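Side-chain contacts in 3-oxoacyl-(acyl-carrier protein) synthase II (Thermus thermophilus, PDB 1J3N), which probably elongates fatty acids by condensing malonyl-ACP with an acyl chain carried on the enzyme, working as a homodimer: residues 9-14 and 20-25; 282-287 and 400-405; 314-319 and 327-332; 349-354 and 387-392. All blocks are in the same frame, centred on the assembly; numbering follows the deposited sequence.

Contact 1: 9-14 and 20-25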
loop_
_atom_site.group_PDB
_atom_site.type_symbol
_atom_site.label_atom_id
_atom_site.label_comp_id
_atom_site.label_asym_id
_atom_site.label_seq_id
_atom_site.Cartn_x
_atom_site.Cartn_y
_atom_site.Cartn_z
ATOM N N LEU A 9 -11.211 8.644 -17.518
ATOM C CA LEU A 9 -11.653 7.350 -17.042
ATOM C C LEU A 9 -11.044 6.252 -17.907
ATOM O O LEU A 9 -11.317 6.165 -19.107
ATOM C CB LEU A 9 -13.185 7.262 -17.082
ATOM C CG LEU A 9 -13.949 8.340 -16.297
ATOM C CD1 LEU A 9 -15.424 8.281 -16.646
ATOM C CD2 LEU A 9 -13.742 8.153 -14.795
ATOM N N GLY A 10 -10.191 5.443 -17.292
ATOM C CA GLY A 10 -9.559 4.336 -17.988
ATOM C C GLY A 10 -10.118 3.072 -17.374
ATOM O O GLY A 10 -9.743 2.695 -16.267
ATOM N N ALA A 11 -11.029 2.424 -18.088
ATOM C CA ALA A 11 -11.664 1.214 -17.591
ATOM C C ALA A 11 -11.330 -0.036 -18.396
ATOM O O ALA A 11 -11.493 -0.061 -19.615
ATOM C CB ALA A 11 -13.180 1.413 -17.565
ATOM N N LEU A 12 -10.852 -1.066 -17.703
ATOM C CA LEU A 12 -10.537 -2.345 -18.337
ATOM C C LEU A 12 -11.368 -3.344 -17.539
ATOM O O LEU A 12 -10.958 -3.783 -16.467
ATOM C CB LEU A 12 -9.043 -2.661 -18.212
ATOM C CG LEU A 12 -8.550 -3.891 -18.977
ATOM C CD1 LEU A 12 -8.868 -3.746 -20.463
ATOM C CD2 LEU A 12 -7.056 -4.056 -18.770
ATOM N N THR A 13 -12.539 -3.704 -18.062
ATOM C CA THR A 13 -13.436 -4.603 -17.339
ATOM C C THR A 13 -13.936 -5.834 -18.075
ATOM O O THR A 13 -13.784 -5.954 -19.291
ATOM C CB THR A 13 -14.689 -3.832 -16.850
ATOM O OG1 THR A 13 -15.653 -3.758 -17.912
ATOM C CG2 THR A 13 -14.309 -2.425 -16.437
ATOM N N PRO A 14 -14.546 -6.774 -17.326
ATOM C CA PRO A 14 -15.106 -8.026 -17.845
ATOM C C PRO A 14 -16.282 -7.839 -18.811
ATOM O O PRO A 14 -16.712 -8.793 -19.454
ATOM C CB PRO A 14 -15.525 -8.766 -16.576
ATOM C CG PRO A 14 -14.490 -8.345 -15.601
ATOM C CD PRO A 14 -14.421 -6.844 -15.860
ATOM N N GLU A 20 -16.268 4.083 -22.265
ATOM C CA GLU A 20 -17.562 4.120 -22.945
ATOM C C GLU A 20 -18.182 2.726 -23.081
ATOM O O GLU A 20 -19.369 2.546 -22.806
ATOM C CB GLU A 20 -17.427 4.784 -24.321
ATOM C CG GLU A 20 -18.750 4.970 -25.074
ATOM C CD GLU A 20 -19.826 5.683 -24.252
ATOM O OE1 GLU A 20 -19.537 6.753 -23.674
ATOM O OE2 GLU A 20 -20.970 5.179 -24.193
ATOM N N ALA A 21 -17.388 1.743 -23.498
ATOM C CA ALA A 21 -17.894 0.378 -23.639
ATOM C C ALA A 21 -18.442 -0.115 -22.301
ATOM O O ALA A 21 -19.472 -0.792 -22.247
ATOM C CB ALA A 21 -16.780 -0.562 -24.120
ATOM N N PHE A 22 -17.746 0.230 -21.224
ATOM C CA PHE A 22 -18.146 -0.165 -19.877
ATOM C C PHE A 22 -19.509 0.423 -19.532
ATOM O O PHE A 22 -20.376 -0.274 -19.007
ATOM C CB PHE A 22 -17.079 0.299 -18.866
ATOM C CG PHE A 22 -17.421 0.014 -17.416
ATOM C CD1 PHE A 22 -17.975 -1.204 -17.032
ATOM C CD2 PHE A 22 -17.143 0.955 -16.436
ATOM C CE1 PHE A 22 -18.249 -1.480 -15.685
ATOM C CE2 PHE A 22 -17.408 0.695 -15.094
ATOM C CZ PHE A 22 -17.968 -0.537 -14.719
ATOM N N HIS A 23 -19.702 1.700 -19.846
ATOM C CA HIS A 23 -20.961 2.382 -19.552
ATOM C C HIS A 23 -22.149 1.804 -20.325
ATOM O O HIS A 23 -23.208 1.542 -19.751
ATOM C CB HIS A 23 -20.832 3.884 -19.833
ATOM C CG HIS A 23 -21.992 4.683 -19.330
ATOM N ND1 HIS A 23 -23.009 5.118 -20.153
ATOM C CD2 HIS A 23 -22.343 5.045 -18.073
ATOM C CE1 HIS A 23 -23.939 5.712 -19.424
ATOM N NE2 HIS A 23 -23.559 5.680 -18.160
ATOM N N LYS A 24 -21.973 1.609 -21.627
ATOM C CA LYS A 24 -23.031 1.041 -22.445
ATOM C C LYS A 24 -23.405 -0.354 -21.940
ATOM O O LYS A 24 -24.583 -0.697 -21.853
ATOM C CB LYS A 24 -22.588 0.952 -23.909
ATOM C CG LYS A 24 -22.638 2.269 -24.663
ATOM C CD LYS A 24 -22.485 2.037 -26.166
ATOM C CE LYS A 24 -22.706 3.315 -26.959
ATOM N NZ LYS A 24 -22.713 3.055 -28.428
ATOM N N ALA A 25 -22.393 -1.150 -21.606
ATOM C CA ALA A 25 -22.598 -2.512 -21.114
ATOM C C ALA A 25 -23.373 -2.546 -19.793
ATOM O O ALA A 25 -24.153 -3.474 -19.538
ATOM C CB ALA A 25 -21.251 -3.213 -20.953
#
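Torsions at Thr-13 and Phe-22 set one methyl group over one aromatic ring. Thr-13 holds OG1 between its own backbone N and carbonyl carbon (chi1 83°), which turns CG2 away from the carbonyl carbon and out toward the helix. Phe-22 carries CG opposite its backbone N (chi1 177°), and the ring thereby reaches from helix 19-28 back to strand 4-13. The two side chains cross at about a right angle. CG2 of Thr-13 lies over one face of the Phe-22 ring, 4.0 Å from the centroid and displaced toward the rim, a CH-pi contact only 15° off the ring normal. Beside it, OG1 of Thr-13 comes within 3.6 Å of Phe-22 CD1; this is packing, because the hydroxyl is engaged by the turn that follows the strand, accepting from Ile-15 N and donating to Gly-16 O. Those two bonds fix the rotation of the threonine and hence the place of its methyl. From the same side of the ring, but out beyond its rim, CB of Ala-11 approaches obliquely, 4.1 Å from Phe-22 CD2. Cut back to an alanine, Phe-22 would probably desert the methyls of Ala-11 and Thr-13 and open a gap between strand and helix. The polypeptide turns back here from strand to helix through the short strand 16-17. The opposite face of strand 4-13 sends Leu-12 onto Tyr-74 and Ile-77 of helix 70-86, while Phe-22 and Thr-13 both also touch Val-346 of the buried helix 343-357.

Contact 2: 282-287 and 400-405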
loop_
_atom_site.group_PDB
_atom_site.type_symbol
_atom_site.label_atom_id
_atom_site.label_comp_id
_atom_site.label_asym_id
_atom_site.label_seq_id
_atom_site.Cartn_x
_atom_site.Cartn_y
_atom_site.Cartn_z
ATOM N N ALA A 282 -20.188 7.793 7.193
ATOM C CA ALA A 282 -20.413 9.018 7.964
ATOM C C ALA A 282 -19.218 9.957 7.841
ATOM O O ALA A 282 -19.372 11.180 7.806
ATOM C CB ALA A 282 -20.664 8.679 9.438
ATOM N N ARG A 283 -18.022 9.386 7.778
ATOM C CA ARG A 283 -16.823 10.199 7.645
ATOM C C ARG A 283 -16.698 10.783 6.247
ATOM O O ARG A 283 -16.136 11.866 6.073
ATOM C CB ARG A 283 -15.582 9.375 7.994
ATOM C CG ARG A 283 -15.465 9.129 9.480
ATOM C CD ARG A 283 -14.421 8.101 9.826
ATOM N NE ARG A 283 -14.244 8.022 11.271
ATOM C CZ ARG A 283 -13.507 7.107 11.888
ATOM N NH1 ARG A 283 -12.873 6.177 11.187
ATOM N NH2 ARG A 283 -13.392 7.131 13.209
ATOM N N ALA A 284 -17.225 10.074 5.250
ATOM C CA ALA A 284 -17.163 10.565 3.874
ATOM C C ALA A 284 -18.098 11.756 3.728
ATOM O O ALA A 284 -17.780 12.724 3.039
ATOM C CB ALA A 284 -17.556 9.472 2.902
ATOM N N LEU A 285 -19.258 11.674 4.375
ATOM C CA LEU A 285 -20.228 12.760 4.328
ATOM C C LEU A 285 -19.653 13.988 5.032
ATOM O O LEU A 285 -19.705 15.093 4.500
ATOM C CB LEU A 285 -21.548 12.341 4.988
ATOM C CG LEU A 285 -22.352 11.268 4.238
ATOM C CD1 LEU A 285 -23.570 10.863 5.062
ATOM C CD2 LEU A 285 -22.774 11.794 2.879
ATOM N N LYS A 286 -19.106 13.787 6.227
ATOM C CA LYS A 286 -18.500 14.873 6.999
ATOM C C LYS A 286 -17.360 15.530 6.216
ATOM O O LYS A 286 -17.274 16.753 6.136
ATOM C CB LYS A 286 -17.956 14.338 8.333
ATOM C CG LYS A 286 -19.025 13.900 9.340
ATOM C CD LYS A 286 -18.398 13.214 10.560
ATOM C CE LYS A 286 -19.419 12.940 11.667
ATOM N NZ LYS A 286 -20.526 12.026 11.259
ATOM N N ASP A 287 -16.484 14.711 5.642
ATOM C CA ASP A 287 -15.355 15.224 4.862
ATOM C C ASP A 287 -15.832 16.062 3.656
ATOM O O ASP A 287 -15.232 17.089 3.326
ATOM C CB ASP A 287 -14.481 14.047 4.395
ATOM C CG ASP A 287 -13.243 14.494 3.639
ATOM O OD1 ASP A 287 -12.464 15.302 4.187
ATOM O OD2 ASP A 287 -13.049 14.029 2.495
ATOM N N ASN A 400 -12.352 -0.124 5.655
ATOM C CA ASN A 400 -13.522 0.482 5.043
ATOM C C ASN A 400 -13.116 1.805 4.426
ATOM O O ASN A 400 -12.529 2.653 5.094
ATOM C CB ASN A 400 -14.611 0.714 6.093
ATOM C CG ASN A 400 -15.009 -0.558 6.796
ATOM O OD1 ASN A 400 -15.419 -1.523 6.155
ATOM N ND2 ASN A 400 -14.883 -0.574 8.115
ATOM N N ALA A 401 -13.422 1.968 3.146
ATOM C CA ALA A 401 -13.092 3.189 2.429
ATOM C C ALA A 401 -14.308 3.605 1.608
ATOM O O ALA A 401 -14.888 2.797 0.874
ATOM C CB ALA A 401 -11.882 2.954 1.521
ATOM N N VAL A 402 -14.689 4.867 1.743
ATOM C CA VAL A 402 -15.837 5.416 1.036
ATOM C C VAL A 402 -15.483 6.717 0.314
ATOM O O VAL A 402 -14.793 7.580 0.863
ATOM C CB VAL A 402 -16.991 5.711 2.025
ATOM C CG1 VAL A 402 -18.165 6.350 1.292
ATOM C CG2 VAL A 402 -17.419 4.425 2.713
ATOM N N LEU A 403 -15.951 6.846 -0.924
ATOM C CA LEU A 403 -15.705 8.046 -1.700
ATOM C C LEU A 403 -17.039 8.732 -1.947
ATOM O O LEU A 403 -18.063 8.069 -2.145
ATOM C CB LEU A 403 -15.036 7.715 -3.046
ATOM C CG LEU A 403 -13.591 7.192 -3.020
ATOM C CD1 LEU A 403 -13.113 6.973 -4.441
ATOM C CD2 LEU A 403 -12.679 8.173 -2.317
ATOM N N ALA A 404 -17.015 10.059 -1.920
ATOM C CA ALA A 404 -18.198 10.869 -2.156
ATOM C C ALA A 404 -17.958 11.712 -3.400
ATOM O O ALA A 404 -16.991 12.476 -3.474
ATOM C CB ALA A 404 -18.473 11.775 -0.954
ATOM N N PHE A 405 -18.852 11.576 -4.373
ATOM C CA PHE A 405 -18.745 12.312 -5.620
ATOM C C PHE A 405 -19.854 13.344 -5.756
ATOM O O PHE A 405 -20.986 13.121 -5.333
ATOM C CB PHE A 405 -18.788 11.338 -6.799
ATOM C CG PHE A 405 -17.536 10.510 -6.942
ATOM C CD1 PHE A 405 -16.346 11.092 -7.384
ATOM C CD2 PHE A 405 -17.545 9.149 -6.643
ATOM C CE1 PHE A 405 -15.185 10.330 -7.530
ATOM C CE2 PHE A 405 -16.385 8.377 -6.785
ATOM C CZ PHE A 405 -15.207 8.971 -7.230
#
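Ala-284 and Val-402 join an outer helix, 275-288, to strand 399-406 of the C-terminal half of a thiolase-type fold, in which sheets are sandwiched between helical layers. The apolar part of the contact rests on two small side chains. CB of Ala-284 sits 3.6 Å from CG1 of Val-402, nearly as close to the branching CB of the valine at 3.9 Å. Val-402 brings CG1 forward by placing it opposite its backbone N (chi1 177°). Because only a methyl intervenes on the helix side, the backbones come near, with the CA atoms of Ala-284 and Val-402 6.0 Å apart. Polar bonds lie around this core and tie the helix to strand 253-262: Asp-287 OD2 accepts from Phe-258 N, and Arg-283 NH1 donates to Arg-260 O. The same NH1 also reaches Thr-151 O of the second subunit, so the helix that packs inward through Ala-284 meets the dimer partner through the next residue back. Backbone bonds from Val-402 to Gly-259 and from Leu-403 to Ser-391 set the strand between its two antiparallel neighbours. Its other face sends Phe-405 onto the central helix 343-357. The last kind of contact is methyl against backbone: two residues beyond Val-402, on the same face of the strand, CB of Ala-404 rests 4.2 Å from the carbonyl O of Ala-284.

Contact 3: 314-319 and 327-332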
loop_
_atom_site.group_PDB
_atom_site.type_symbol
_atom_site.label_atom_id
_atom_site.label_comp_id
_atom_site.label_asym_id
_atom_site.label_seq_id
_atom_site.Cartn_x
_atom_site.Cartn_y
_atom_site.Cartn_z
ATOM N N LEU A 314 -27.745 -2.528 6.628
ATOM C CA LEU A 314 -27.968 -2.091 8.003
ATOM C C LEU A 314 -27.176 -0.818 8.284
ATOM O O LEU A 314 -27.636 0.057 9.018
ATOM C CB LEU A 314 -27.541 -3.177 8.993
ATOM C CG LEU A 314 -28.420 -4.432 9.073
ATOM C CD1 LEU A 314 -27.791 -5.431 10.018
ATOM C CD2 LEU A 314 -29.820 -4.056 9.543
ATOM N N ALA A 315 -25.988 -0.722 7.691
ATOM C CA ALA A 315 -25.129 0.446 7.866
ATOM C C ALA A 315 -25.706 1.654 7.130
ATOM O O ALA A 315 -25.577 2.799 7.583
ATOM C CB ALA A 315 -23.724 0.142 7.348
ATOM N N ILE A 316 -26.328 1.398 5.983
ATOM C CA ILE A 316 -26.924 2.474 5.204
ATOM C C ILE A 316 -28.143 3.010 5.950
ATOM O O ILE A 316 -28.280 4.218 6.136
ATOM C CB ILE A 316 -27.328 1.984 3.792
ATOM C CG1 ILE A 316 -26.077 1.879 2.913
ATOM C CG2 ILE A 316 -28.355 2.921 3.169
ATOM C CD1 ILE A 316 -26.348 1.400 1.513
ATOM N N LYS A 317 -29.016 2.108 6.390
ATOM C CA LYS A 317 -30.211 2.510 7.126
ATOM C C LYS A 317 -29.824 3.266 8.390
ATOM O O LYS A 317 -30.545 4.152 8.839
ATOM C CB LYS A 317 -31.048 1.282 7.503
ATOM C CG LYS A 317 -31.677 0.556 6.326
ATOM C CD LYS A 317 -32.386 -0.716 6.783
ATOM C CE LYS A 317 -33.032 -1.438 5.615
ATOM N NZ LYS A 317 -33.677 -2.720 6.032
ATOM N N ARG A 318 -28.675 2.923 8.958
ATOM C CA ARG A 318 -28.224 3.580 10.173
ATOM C C ARG A 318 -27.751 5.008 9.931
ATOM O O ARG A 318 -28.048 5.909 10.720
ATOM C CB ARG A 318 -27.103 2.773 10.831
ATOM C CG ARG A 318 -26.679 3.329 12.187
ATOM C CD ARG A 318 -25.648 2.454 12.893
ATOM N NE ARG A 318 -26.103 1.079 13.081
ATOM C CZ ARG A 318 -25.901 0.098 12.204
ATOM N NH1 ARG A 318 -25.250 0.342 11.074
ATOM N NH2 ARG A 318 -26.346 -1.128 12.457
ATOM N N VAL A 319 -27.016 5.214 8.842
ATOM C CA VAL A 319 -26.488 6.535 8.513
ATOM C C VAL A 319 -27.497 7.450 7.825
ATOM O O VAL A 319 -27.470 8.661 8.011
ATOM C CB VAL A 319 -25.249 6.426 7.588
ATOM C CG1 VAL A 319 -24.695 7.808 7.294
ATOM C CG2 VAL A 319 -24.191 5.556 8.235
ATOM N N LEU A 327 -33.144 6.579 -1.198
ATOM C CA LEU A 327 -31.884 6.358 -1.897
ATOM C C LEU A 327 -32.034 5.347 -3.015
ATOM O O LEU A 327 -32.994 4.586 -3.054
ATOM C CB LEU A 327 -30.825 5.812 -0.934
ATOM C CG LEU A 327 -30.178 6.650 0.163
ATOM C CD1 LEU A 327 -29.444 5.716 1.113
ATOM C CD2 LEU A 327 -29.227 7.668 -0.444
ATOM N N MET A 328 -31.071 5.352 -3.924
ATOM C CA MET A 328 -31.030 4.386 -5.011
ATOM C C MET A 328 -29.690 3.711 -4.791
ATOM O O MET A 328 -28.669 4.388 -4.659
ATOM C CB MET A 328 -31.051 5.065 -6.383
ATOM C CG MET A 328 -32.416 5.573 -6.809
ATOM S SD MET A 328 -32.396 6.203 -8.495
ATOM C CE MET A 328 -31.606 7.810 -8.220
ATOM N N VAL A 329 -29.693 2.386 -4.726
ATOM C CA VAL A 329 -28.463 1.649 -4.495
ATOM C C VAL A 329 -28.320 0.561 -5.548
ATOM O O VAL A 329 -29.273 -0.167 -5.828
ATOM C CB VAL A 329 -28.472 0.986 -3.083
ATOM C CG1 VAL A 329 -27.098 0.410 -2.758
ATOM C CG2 VAL A 329 -28.886 2.001 -2.022
ATOM N N SER A 330 -27.145 0.460 -6.158
ATOM C CA SER A 330 -26.937 -0.594 -7.146
ATOM C C SER A 330 -25.527 -1.154 -7.016
ATOM O O SER A 330 -24.596 -0.453 -6.611
ATOM C CB SER A 330 -27.195 -0.083 -8.575
ATOM O OG SER A 330 -26.078 0.591 -9.124
ATOM N N SER A 331 -25.382 -2.434 -7.334
ATOM C CA SER A 331 -24.087 -3.080 -7.247
ATOM C C SER A 331 -23.550 -3.428 -8.619
ATOM O O SER A 331 -24.146 -4.224 -9.349
ATOM C CB SER A 331 -24.173 -4.351 -6.402
ATOM O OG SER A 331 -22.933 -5.040 -6.412
ATOM N N THR A 332 -22.414 -2.827 -8.954
ATOM C CA THR A 332 -21.753 -3.072 -10.227
ATOM C C THR A 332 -21.343 -4.549 -10.262
ATOM O O THR A 332 -21.379 -5.198 -11.312
ATOM C CB THR A 332 -20.481 -2.198 -10.355
ATOM O OG1 THR A 332 -20.836 -0.816 -10.218
ATOM C CG2 THR A 332 -19.799 -2.420 -11.710
#
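Purely apolar packing of Ile-316 against Leu-327 and Val-329 joins helix 306-324 to strand 328-330 and to Leu-327, which leads into it. All three residues are buried. Ile-316 does the work from the helix with two different branches. CG2 takes the nearer partner, CD1 of Leu-327, at 3.6 Å, and the two side chains cross obliquely, each offering the end of one branch. The longer arm goes further: CG1 stands opposite the carbonyl carbon (chi1 -77°) and the chain beyond it is fully extended (chi2 180°), so that CD1 of Ile-316 reaches toward CG2 of Val-329. That second meeting is looser, at 4.4 Å. The side chains bridge backbones that stay well apart, the nearest CA atoms, those of Ile-316 and Leu-327, being 9.5 Å from each other. Ile-298 of the adjoining strand 297-299 touches both Ile-316 and Leu-327, and Met-281 of helix 275-288 also packs on Ile-316, tying the pair into a wider hydrophobic layer. Further along the chain, Ser-330 turns its hydroxyl to Tyr-297 OH and Pro-361 O. Strand 297-299, helix 306-324 and strand 328-330 form a beta-alpha-beta crossover with the two strands parallel and adjacent and the helix packed on the sheet through aliphatic side chains, as in other units of this kind.

Contact 4: 349-354 and 387-392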
loop_
_atom_site.group_PDB
_atom_site.type_symbol
_atom_site.label_atom_id
_atom_site.label_comp_id
_atom_site.label_asym_id
_atom_site.label_seq_id
_atom_site.Cartn_x
_atom_site.Cartn_y
_atom_site.Cartn_z
ATOM N N ILE A 349 -15.486 4.529 -11.247
ATOM C CA ILE A 349 -15.723 4.941 -12.619
ATOM C C ILE A 349 -17.223 4.887 -12.921
ATOM O O ILE A 349 -17.795 5.834 -13.473
ATOM C CB ILE A 349 -14.932 4.052 -13.605
ATOM C CG1 ILE A 349 -13.422 4.309 -13.411
ATOM C CG2 ILE A 349 -15.361 4.357 -15.044
ATOM C CD1 ILE A 349 -12.516 3.584 -14.382
ATOM N N ALA A 350 -17.858 3.783 -12.539
ATOM C CA ALA A 350 -19.287 3.604 -12.753
ATOM C C ALA A 350 -20.062 4.688 -12.002
ATOM O O ALA A 350 -21.040 5.237 -12.517
ATOM C CB ALA A 350 -19.719 2.212 -12.269
ATOM N N THR A 351 -19.613 5.001 -10.789
ATOM C CA THR A 351 -20.274 6.013 -9.965
ATOM C C THR A 351 -20.141 7.403 -10.577
ATOM O O THR A 351 -21.077 8.199 -10.539
ATOM C CB THR A 351 -19.698 6.020 -8.529
ATOM O OG1 THR A 351 -19.832 4.709 -7.960
ATOM C CG2 THR A 351 -20.447 7.018 -7.659
ATOM N N VAL A 352 -18.976 7.698 -11.141
ATOM C CA VAL A 352 -18.758 8.988 -11.783
ATOM C C VAL A 352 -19.587 9.066 -13.066
ATOM O O VAL A 352 -20.108 10.126 -13.402
ATOM C CB VAL A 352 -17.256 9.199 -12.126
ATOM C CG1 VAL A 352 -17.085 10.366 -13.080
ATOM C CG2 VAL A 352 -16.478 9.454 -10.855
ATOM N N GLN A 353 -19.714 7.936 -13.767
ATOM C CA GLN A 353 -20.480 7.871 -15.016
ATOM C C GLN A 353 -21.977 8.081 -14.775
ATOM O O GLN A 353 -22.665 8.669 -15.608
ATOM C CB GLN A 353 -20.267 6.525 -15.721
ATOM C CG GLN A 353 -18.840 6.285 -16.214
ATOM C CD GLN A 353 -18.686 4.973 -16.971
ATOM O OE1 GLN A 353 -19.145 3.923 -16.518
ATOM N NE2 GLN A 353 -18.013 5.026 -18.120
ATOM N N ALA A 354 -22.480 7.594 -13.645
ATOM C CA ALA A 354 -23.893 7.756 -13.316
ATOM C C ALA A 354 -24.224 9.231 -13.057
ATOM O O ALA A 354 -25.309 9.689 -13.400
ATOM C CB ALA A 354 -24.255 6.922 -12.099
ATOM N N ASP A 387 -27.156 14.849 -7.174
ATOM C CA ASP A 387 -26.110 15.844 -6.935
ATOM C C ASP A 387 -24.926 15.210 -6.222
ATOM O O ASP A 387 -23.783 15.620 -6.418
ATOM C CB ASP A 387 -26.643 16.986 -6.071
ATOM C CG ASP A 387 -27.788 17.727 -6.725
ATOM O OD1 ASP A 387 -27.599 18.234 -7.851
ATOM O OD2 ASP A 387 -28.876 17.802 -6.113
ATOM N N TYR A 388 -25.219 14.212 -5.391
ATOM C CA TYR A 388 -24.199 13.509 -4.621
ATOM C C TYR A 388 -24.407 11.988 -4.611
ATOM O O TYR A 388 -25.546 11.485 -4.591
ATOM C CB TYR A 388 -24.179 14.037 -3.179
ATOM C CG TYR A 388 -23.668 15.461 -3.038
ATOM C CD1 TYR A 388 -22.304 15.742 -3.093
ATOM C CD2 TYR A 388 -24.552 16.529 -2.844
ATOM C CE1 TYR A 388 -21.824 17.049 -2.957
ATOM C CE2 TYR A 388 -24.083 17.844 -2.708
ATOM C CZ TYR A 388 -22.718 18.096 -2.764
ATOM O OH TYR A 388 -22.244 19.385 -2.625
ATOM N N ALA A 389 -23.292 11.264 -4.612
ATOM C CA ALA A 389 -23.311 9.807 -4.605
ATOM C C ALA A 389 -22.107 9.252 -3.851
ATOM O O ALA A 389 -21.027 9.864 -3.840
ATOM C CB ALA A 389 -23.303 9.282 -6.036
ATOM N N LEU A 390 -22.293 8.097 -3.215
ATOM C CA LEU A 390 -21.199 7.456 -2.497
ATOM C C LEU A 390 -20.783 6.179 -3.220
ATOM O O LEU A 390 -21.577 5.577 -3.952
ATOM C CB LEU A 390 -21.609 7.096 -1.062
ATOM C CG LEU A 390 -21.889 8.216 -0.055
ATOM C CD1 LEU A 390 -22.108 7.599 1.320
ATOM C CD2 LEU A 390 -20.715 9.199 -0.019
ATOM N N SER A 391 -19.532 5.786 -3.008
ATOM C CA SER A 391 -18.971 4.569 -3.570
ATOM C C SER A 391 -18.382 3.812 -2.381
ATOM O O SER A 391 -17.402 4.254 -1.790
ATOM C CB SER A 391 -17.874 4.894 -4.577
ATOM O OG SER A 391 -17.520 3.730 -5.301
ATOM N N ASN A 392 -18.976 2.672 -2.035
ATOM C CA ASN A 392 -18.518 1.899 -0.883
ATOM C C ASN A 392 -17.555 0.754 -1.167
ATOM O O ASN A 392 -17.645 0.085 -2.193
ATOM C CB ASN A 392 -19.716 1.331 -0.108
ATOM C CG ASN A 392 -20.553 2.411 0.575
ATOM O OD1 ASN A 392 -20.081 3.518 0.820
ATOM N ND2 ASN A 392 -21.799 2.073 0.906
#
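Thr-351 turns its two branches to different partners on strand 388-394. With OG1 opposite the carbonyl carbon and beside the backbone N (chi1 -57°), the hydroxyl bends back along its own helix and donates to Glu-347 O, one turn earlier. This leaves CG2 to face the strand, where it meets CB of Ala-389 at 4.0 Å and passes the carbonyl O of Leu-390 at 4.1 Å. Ser-391 extends OG opposite its backbone N (chi1 -169°), toward the threonine. The two hydroxyl oxygens, Thr-351 OG1 and Ser-391 OG, stop 3.7 Å apart, packed alongside without a hydrogen bond. Helix 343-357 is the buried central helix of the C-terminal half of the thiolase-type fold, and here its segment runs nearly antiparallel to the strand, at 168° and with the axes 8.8 Å apart at closest. That is a close fit, made possible by short side chains: alternate strand residues Ala-389 and Ser-391 point at the helix, while Leu-390 between them points away and packs on Ala-404. With a valine at Thr-351, Glu-347 O would probably lose its hydroxyl partner, and Ser-391 OG would face a methyl instead of an oxygen. Phe-405 from strand 399-406 and Asn-299 from strand 297-299 also touch Thr-351. On another side of the helix, Gln-353 bonds through OE1 to Gln-26 NE2 and through NE2 to Gln-19 O of the N-terminal half.

All four contacts pack helices on strands of the core sheets. Contacts 2 and 4 share neighbouring strands, Phe-405 N lying 2.8 Å from Ala-389 O. Val-402 and Ala-404 face helix 275-288, whereas Phe-405 faces helix 343-357, so the two helices cover opposite faces there. Contact 3 adjoins contact 2 through Leu-285 CD1 and Val-319 CG1, 3.9 Å apart. Contact 1, from the N-terminal half, reaches contact 4 at the central helix itself, with Ala-11 CB 3.9 Å from Ile-349 CD1, and contact 3 through Phe-22 CZ and Thr-332 CG2 at 4.0 Å. In this family the active site lies by the ends of the central helices; helix 343-357 of contact 4 is probably one of them.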